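Proteasome accessory factor B/C (PafBC) (Paenarthrobacter aurescens, PDB 6SJ9) probably regulates transcription in the bacterial DNA damage response, joining winged helix-turn-helix modules to WYL domains in one chain. Local coordinates at residues A14-K19 with Y79-D84; F56-E61 with V461-T466. All blocks are in the same frame, centred on the assembly; numbering follows the deposited sequence.

How the contacts relate
Both contacts involve the N-terminal winged helix-turn-helix module, and their centres lie about 12 Å apart on the same side of the chain's centre. Contact 1 joins the end of helix 2-17 to the strand and turn 79-84 and holds a potassium ion; contact 2 sets the loop 56-61 against helix 457-469, some 400 residues further on. Their segments alternate along the chain and also touch: Glu61 OE2 of contact 2 is modelled 2.3 Å from Arg80 NE of contact 1, a salt bridge too short for its exact length to be trusted, and Ile60 CD1 packs 3.9 Å from Leu15 CD1. The side chain of Phe58 is about 10 Å from the potassium ion.

Contact 1 (A14-K19 with Y79-D84); sequences ALLNTK and YRIGKD. With K (potassium ion), chain C.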
loop_
_atom_site.group_PDB
_atom_site.type_symbol
_atom_site.label_atom_id
_atom_site.label_comp_id
_atom_site.label_asym_id
_atom_site.label_seq_id
_atom_site.Cartn_x
_atom_site.Cartn_y
_atom_site.Cartn_z
ATOM N N ALA A 14 -8.044 15.583 -23.826
ATOM C CA ALA A 14 -8.027 16.528 -24.941
ATOM C C ALA A 14 -8.506 17.907 -24.513
ATOM O O ALA A 14 -7.971 18.935 -24.952
ATOM C CB ALA A 14 -8.913 15.996 -26.078
ATOM N N LEU A 15 -9.542 17.951 -23.674
ATOM C CA LEU A 15 -10.048 19.243 -23.245
ATOM C C LEU A 15 -9.154 19.883 -22.205
ATOM O O LEU A 15 -9.045 21.120 -22.164
ATOM C CB LEU A 15 -11.461 19.063 -22.685
ATOM C CG LEU A 15 -12.476 18.459 -23.645
ATOM C CD1 LEU A 15 -13.806 18.336 -22.944
ATOM C CD2 LEU A 15 -12.578 19.335 -24.885
ATOM N N LEU A 16 -8.463 19.060 -21.412
ATOM C CA LEU A 16 -7.527 19.570 -20.419
ATOM C C LEU A 16 -6.313 20.168 -21.105
ATOM O O LEU A 16 -5.794 21.211 -20.680
ATOM C CB LEU A 16 -7.132 18.430 -19.474
ATOM C CG LEU A 16 -7.194 18.574 -17.960
ATOM C CD1 LEU A 16 -8.367 19.378 -17.437
ATOM C CD2 LEU A 16 -7.169 17.205 -17.285
ATOM N N ASN A 17 -5.848 19.521 -22.178
ATOM C CA ASN A 17 -4.615 19.965 -22.820
ATOM C C ASN A 17 -4.761 21.349 -23.425
ATOM O O ASN A 17 -3.880 22.197 -23.257
ATOM C CB ASN A 17 -4.160 18.938 -23.843
ATOM C CG ASN A 17 -3.597 17.732 -23.169
ATOM O OD1 ASN A 17 -3.053 17.845 -22.071
ATOM N ND2 ASN A 17 -3.758 16.565 -23.773
ATOM N N THR A 18 -5.848 21.597 -24.151
ATOM C CA THR A 18 -5.970 22.840 -24.896
ATOM C C THR A 18 -6.089 24.029 -23.958
ATOM O O THR A 18 -6.897 24.026 -23.024
ATOM C CB THR A 18 -7.180 22.824 -25.824
ATOM O OG1 THR A 18 -7.265 24.092 -26.472
ATOM C CG2 THR A 18 -8.492 22.599 -25.043
ATOM N N LYS A 19 -5.252 25.028 -24.179
ATOM C CA LYS A 19 -5.448 26.283 -23.481
ATOM C C LYS A 19 -6.421 27.192 -24.206
ATOM O O LYS A 19 -7.084 28.009 -23.564
ATOM C CB LYS A 19 -4.100 26.996 -23.306
ATOM C CG LYS A 19 -2.996 26.081 -22.736
ATOM C CD LYS A 19 -1.867 26.880 -22.069
ATOM C CE LYS A 19 -0.736 25.959 -21.598
ATOM N NZ LYS A 19 0.134 25.517 -22.731
ATOM N N TYR A 79 -14.348 24.103 -26.878
ATOM C CA TYR A 79 -14.543 23.510 -25.554
ATOM C C TYR A 79 -13.221 23.280 -24.832
ATOM O O TYR A 79 -12.207 22.981 -25.464
ATOM C CB TYR A 79 -15.266 22.169 -25.641
ATOM C CG TYR A 79 -16.583 22.196 -26.359
ATOM C CD1 TYR A 79 -17.756 22.538 -25.691
ATOM C CD2 TYR A 79 -16.665 21.878 -27.712
ATOM C CE1 TYR A 79 -18.970 22.542 -26.344
ATOM C CE2 TYR A 79 -17.898 21.901 -28.384
ATOM C CZ TYR A 79 -19.042 22.226 -27.688
ATOM O OH TYR A 79 -20.271 22.253 -28.341
ATOM N N ARG A 80 -13.235 23.426 -23.507
ATOM C CA ARG A 80 -12.031 23.143 -22.730
ATOM C C ARG A 80 -12.398 22.874 -21.281
ATOM O O ARG A 80 -13.486 23.217 -20.810
ATOM C CB ARG A 80 -11.008 24.275 -22.795
ATOM C CG ARG A 80 -11.277 25.402 -21.882
ATOM C CD ARG A 80 -10.230 26.500 -22.055
ATOM N NE ARG A 80 -10.600 27.680 -21.269
ATOM C CZ ARG A 80 -9.870 28.789 -21.168
ATOM N NH1 ARG A 80 -8.707 28.889 -21.810
ATOM N NH2 ARG A 80 -10.316 29.802 -20.427
ATOM N N ILE A 81 -11.481 22.221 -20.599
ATOM C CA ILE A 81 -11.582 21.929 -19.184
ATOM C C ILE A 81 -10.336 22.475 -18.490
ATOM O O ILE A 81 -9.225 22.384 -19.028
ATOM C CB ILE A 81 -11.692 20.399 -18.936
ATOM C CG1 ILE A 81 -12.962 19.807 -19.536
ATOM C CG2 ILE A 81 -11.667 20.110 -17.445
ATOM C CD1 ILE A 81 -13.050 18.285 -19.371
ATOM N N GLY A 82 -10.518 23.013 -17.286
ATOM C CA GLY A 82 -9.414 23.517 -16.511
ATOM C C GLY A 82 -8.941 24.890 -16.904
ATOM O O GLY A 82 -7.904 25.329 -16.405
ATOM N N LYS A 83 -9.632 25.551 -17.829
ATOM C CA LYS A 83 -9.323 26.919 -18.235
ATOM C C LYS A 83 -7.896 26.940 -18.771
ATOM O O LYS A 83 -7.618 26.187 -19.717
ATOM C CB LYS A 83 -9.640 27.878 -17.086
ATOM C CG LYS A 83 -11.137 27.868 -16.678
ATOM C CD LYS A 83 -11.442 28.782 -15.493
ATOM C CE LYS A 83 -11.408 30.244 -15.950
ATOM N NZ LYS A 83 -11.307 31.222 -14.828
ATOM N N ASP A 84 -6.965 27.713 -18.198
ATOM C CA ASP A 84 -5.596 27.771 -18.716
ATOM C C ASP A 84 -4.692 26.601 -18.304
ATOM O O ASP A 84 -3.669 26.382 -18.960
ATOM C CB ASP A 84 -4.936 29.069 -18.248
ATOM C CG ASP A 84 -5.642 30.302 -18.770
ATOM O OD1 ASP A 84 -6.663 30.144 -19.473
ATOM O OD2 ASP A 84 -5.201 31.431 -18.450
HETATM K K K C . -7.085 23.435 -20.287
#
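Leu15 lies obliquely over Ile81, its CB 3.6 Å from Ile81 CG1 and its CD1 against Ile81 CD1, while its other methyl, CD2, runs beside Tyr79 CB. The pair belongs to the N-terminal winged helix-turn-helix module, where the last turn of helix 2-17 sits against strand 78-80 and the turn after it. Branched aliphatic residues suit this buried seam: Ile81 offers CG1 and CD1 to Leu15 and its other branch, CG2, to Leu16. That second meeting is tight, with Leu16 CD1 only 3.4 Å from Ile81 CG2.

Beside this packing the backbones are tied directly. Ile81 N donates to Leu15 O over 3.1 Å, nearly straight at 175° about the hydrogen. Next to it four carbonyls turn inward on the potassium ion: Leu16 O at 2.6 Å, Thr18 O, Ile81 O and Lys83 O, with Ser85 O as a fifth ligand. Neutral backbone oxygens suit this large monovalent ion, which links the helix end to the turn without an acidic ligand. Gly82 adopts a positive phi, and a CB there would crowd Leu16 CD1.

Thr18 leaves the helix and meets Arg80 at about a right angle, CG2 against Arg80 CB; its hydroxyl bonds Gly21 N. From there Arg80 runs extended past Thr18, long enough to join several partners. One face of its guanidinium lies near Lys83 CA; NE pairs with Glu61, while NH1 makes a salt bridge with Asp84 OD1 at 3.3 Å. The same NH1 donates to Lys19 O, modelled at 2.5 Å, a length so short as to be doubtful; the bond is bent to 132° at the hydrogen, with the oxygen near the guanidinium plane.

Contact 2 (F56-E61 with V461-T466); sequences FGFEIE and VTIKLT
Phe56 presents one ring face to Ile463, whose CD1 stands 3.8 Å from the ring centroid and only 18° off the normal, a CH-pi contact. The methyl is shifted toward the rim, nearest CE2 at 3.6 Å and CZ at 3.7 Å. In Ile463 the first torsion (chi1 -62°) sets CG1 anti to the carbonyl carbon, and the extended second torsion carries CD1 on to the Phe56 ring, while the other branch, CG2, meets Phe58 CE2 at 3.8 Å. A beta-branched residue thus serves two rings at once. Phe58 also brings CZ near the backbone of the helix: Lys464 CA lies at the ring edge, 3.9 Å from CZ, and Ile463 O approaches the same atom obliquely. Phe58 and Ile463 form the close-packed, buried side, where Leu12 and Leu88 also touch Phe58 and Leu9 touches Ile463.

Phe56 and Phe58 flank Gly57, the C-prime residue, at positive phi, of the Schellman motif that ends helix 39-55. After this reversal the chain carries Phe58, like Phe56, with its side chain toward helix 457-469, and the N-terminal winged helix-turn-helix module leans on a helix in the PafC region. An alanine at Phe56 would probably leave Ile463 CD1 without its aromatic face and open a gap between the loop and the helix where the ring had been.

The outer part of the contact is looser: Phe56 and Lys464 are only partly buried, and no hydrogen bond crosses between the segments. Lys464 suits this border because its long aliphatic stem can pack while its charge lies further off: CE passes 3.7 Å from Phe56 O, and at the end of the extended chain NZ reaches a hydrogen bond with Ser92 O and a salt bridge with Glu97.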
loop_
_atom_site.group_PDB
_atom_site.type_symbol
_atom_site.label_atom_id
_atom_site.label_comp_id
_atom_site.label_asym_id
_atom_site.label_seq_id
_atom_site.Cartn_x
_atom_site.Cartn_y
_atom_site.Cartn_z
ATOM N N PHE A 56 -18.748 13.265 -13.141
ATOM C CA PHE A 56 -17.512 12.939 -12.454
ATOM C C PHE A 56 -16.809 14.158 -11.903
ATOM O O PHE A 56 -15.669 14.024 -11.444
ATOM C CB PHE A 56 -16.553 12.156 -13.365
ATOM C CG PHE A 56 -17.088 10.838 -13.775
ATOM C CD1 PHE A 56 -17.225 9.820 -12.830
ATOM C CD2 PHE A 56 -17.456 10.600 -15.079
ATOM C CE1 PHE A 56 -17.752 8.570 -13.201
ATOM C CE2 PHE A 56 -17.958 9.367 -15.464
ATOM C CZ PHE A 56 -18.109 8.339 -14.529
ATOM N N GLY A 57 -17.445 15.343 -11.964
ATOM C CA GLY A 57 -16.897 16.559 -11.376
ATOM C C GLY A 57 -16.095 17.461 -12.302
ATOM O O GLY A 57 -15.335 18.306 -11.807
ATOM N N PHE A 58 -16.200 17.276 -13.622
ATOM C CA PHE A 58 -15.480 18.061 -14.622
ATOM C C PHE A 58 -16.461 18.935 -15.394
ATOM O O PHE A 58 -17.375 18.423 -16.046
ATOM C CB PHE A 58 -14.708 17.172 -15.589
ATOM C CG PHE A 58 -13.684 16.324 -14.913
ATOM C CD1 PHE A 58 -12.523 16.892 -14.436
ATOM C CD2 PHE A 58 -13.886 14.952 -14.748
ATOM C CE1 PHE A 58 -11.585 16.115 -13.753
ATOM C CE2 PHE A 58 -12.939 14.168 -14.089
ATOM C CZ PHE A 58 -11.798 14.750 -13.592
ATOM N N GLU A 59 -16.301 20.242 -15.300
ATOM C CA GLU A 59 -17.181 21.159 -16.016
ATOM C C GLU A 59 -16.508 21.606 -17.312
ATOM O O GLU A 59 -15.444 22.241 -17.300
ATOM C CB GLU A 59 -17.595 22.364 -15.169
ATOM C CG GLU A 59 -16.506 23.055 -14.326
ATOM C CD GLU A 59 -17.061 24.262 -13.510
ATOM O OE1 GLU A 59 -18.031 24.910 -13.992
ATOM O OE2 GLU A 59 -16.541 24.557 -12.400
ATOM N N ILE A 60 -17.106 21.198 -18.422
ATOM C CA ILE A 60 -16.655 21.571 -19.749
ATOM C C ILE A 60 -17.116 22.992 -20.047
ATOM O O ILE A 60 -18.317 23.262 -20.109
ATOM C CB ILE A 60 -17.195 20.588 -20.790
ATOM C CG1 ILE A 60 -16.716 19.176 -20.439
ATOM C CG2 ILE A 60 -16.819 21.058 -22.219
ATOM C CD1 ILE A 60 -17.290 18.134 -21.312
ATOM N N GLU A 61 -16.175 23.901 -20.241
ATOM C CA GLU A 61 -16.541 25.255 -20.609
ATOM C C GLU A 61 -16.643 25.354 -22.124
ATOM O O GLU A 61 -15.863 24.752 -22.877
ATOM C CB GLU A 61 -15.599 26.316 -20.036
ATOM C CG GLU A 61 -14.237 26.458 -20.614
ATOM C CD GLU A 61 -13.563 27.771 -20.165
ATOM O OE1 GLU A 61 -14.217 28.839 -20.168
ATOM O OE2 GLU A 61 -12.371 27.734 -19.810
ATOM N N VAL A 461 -13.023 6.755 -9.704
ATOM C CA VAL A 461 -11.804 7.307 -9.121
ATOM C C VAL A 461 -10.683 7.318 -10.172
ATOM O O VAL A 461 -9.841 8.227 -10.161
ATOM C CB VAL A 461 -11.397 6.591 -7.819
ATOM C CG1 VAL A 461 -10.775 5.236 -8.086
ATOM C CG2 VAL A 461 -10.437 7.441 -7.027
ATOM N N THR A 462 -10.725 6.400 -11.155
ATOM C CA THR A 462 -9.743 6.424 -12.248
ATOM C C THR A 462 -9.891 7.689 -13.104
ATOM O O THR A 462 -8.903 8.365 -13.397
ATOM C CB THR A 462 -9.898 5.172 -13.106
ATOM O OG1 THR A 462 -9.612 4.045 -12.271
ATOM C CG2 THR A 462 -8.949 5.192 -14.367
ATOM N N ILE A 463 -11.122 8.050 -13.448
ATOM C CA ILE A 463 -11.385 9.254 -14.223
ATOM C C ILE A 463 -10.952 10.488 -13.425
ATOM O O ILE A 463 -10.277 11.377 -13.946
ATOM C CB ILE A 463 -12.880 9.294 -14.609
ATOM C CG1 ILE A 463 -13.185 8.088 -15.491
ATOM C CG2 ILE A 463 -13.276 10.559 -15.380
ATOM C CD1 ILE A 463 -14.673 7.916 -15.853
ATOM N N LYS A 464 -11.333 10.563 -12.146
ATOM C CA LYS A 464 -10.974 11.734 -11.345
ATOM C C LYS A 464 -9.462 11.885 -11.202
ATOM O O LYS A 464 -8.918 12.976 -11.395
ATOM C CB LYS A 464 -11.626 11.653 -9.973
ATOM C CG LYS A 464 -13.129 11.682 -10.031
ATOM C CD LYS A 464 -13.732 11.497 -8.635
ATOM C CE LYS A 464 -15.267 11.669 -8.654
ATOM N NZ LYS A 464 -15.719 11.611 -7.245
ATOM N N LEU A 465 -8.753 10.788 -10.936
ATOM C CA LEU A 465 -7.303 10.896 -10.804
ATOM C C LEU A 465 -6.643 11.189 -12.144
ATOM O O LEU A 465 -5.556 11.778 -12.169
ATOM C CB LEU A 465 -6.704 9.631 -10.205
ATOM C CG LEU A 465 -6.604 9.558 -8.680
ATOM C CD1 LEU A 465 -5.443 10.397 -8.231
ATOM C CD2 LEU A 465 -7.859 10.122 -8.079
ATOM N N THR A 466 -7.270 10.765 -13.257
ATOM C CA THR A 466 -6.760 11.111 -14.580
ATOM C C THR A 466 -6.745 12.627 -14.773
ATOM O O THR A 466 -5.789 13.182 -15.323
ATOM C CB THR A 466 -7.620 10.461 -15.669
ATOM O OG1 THR A 466 -7.506 9.033 -15.607
ATOM C CG2 THR A 466 -7.210 10.922 -17.089
#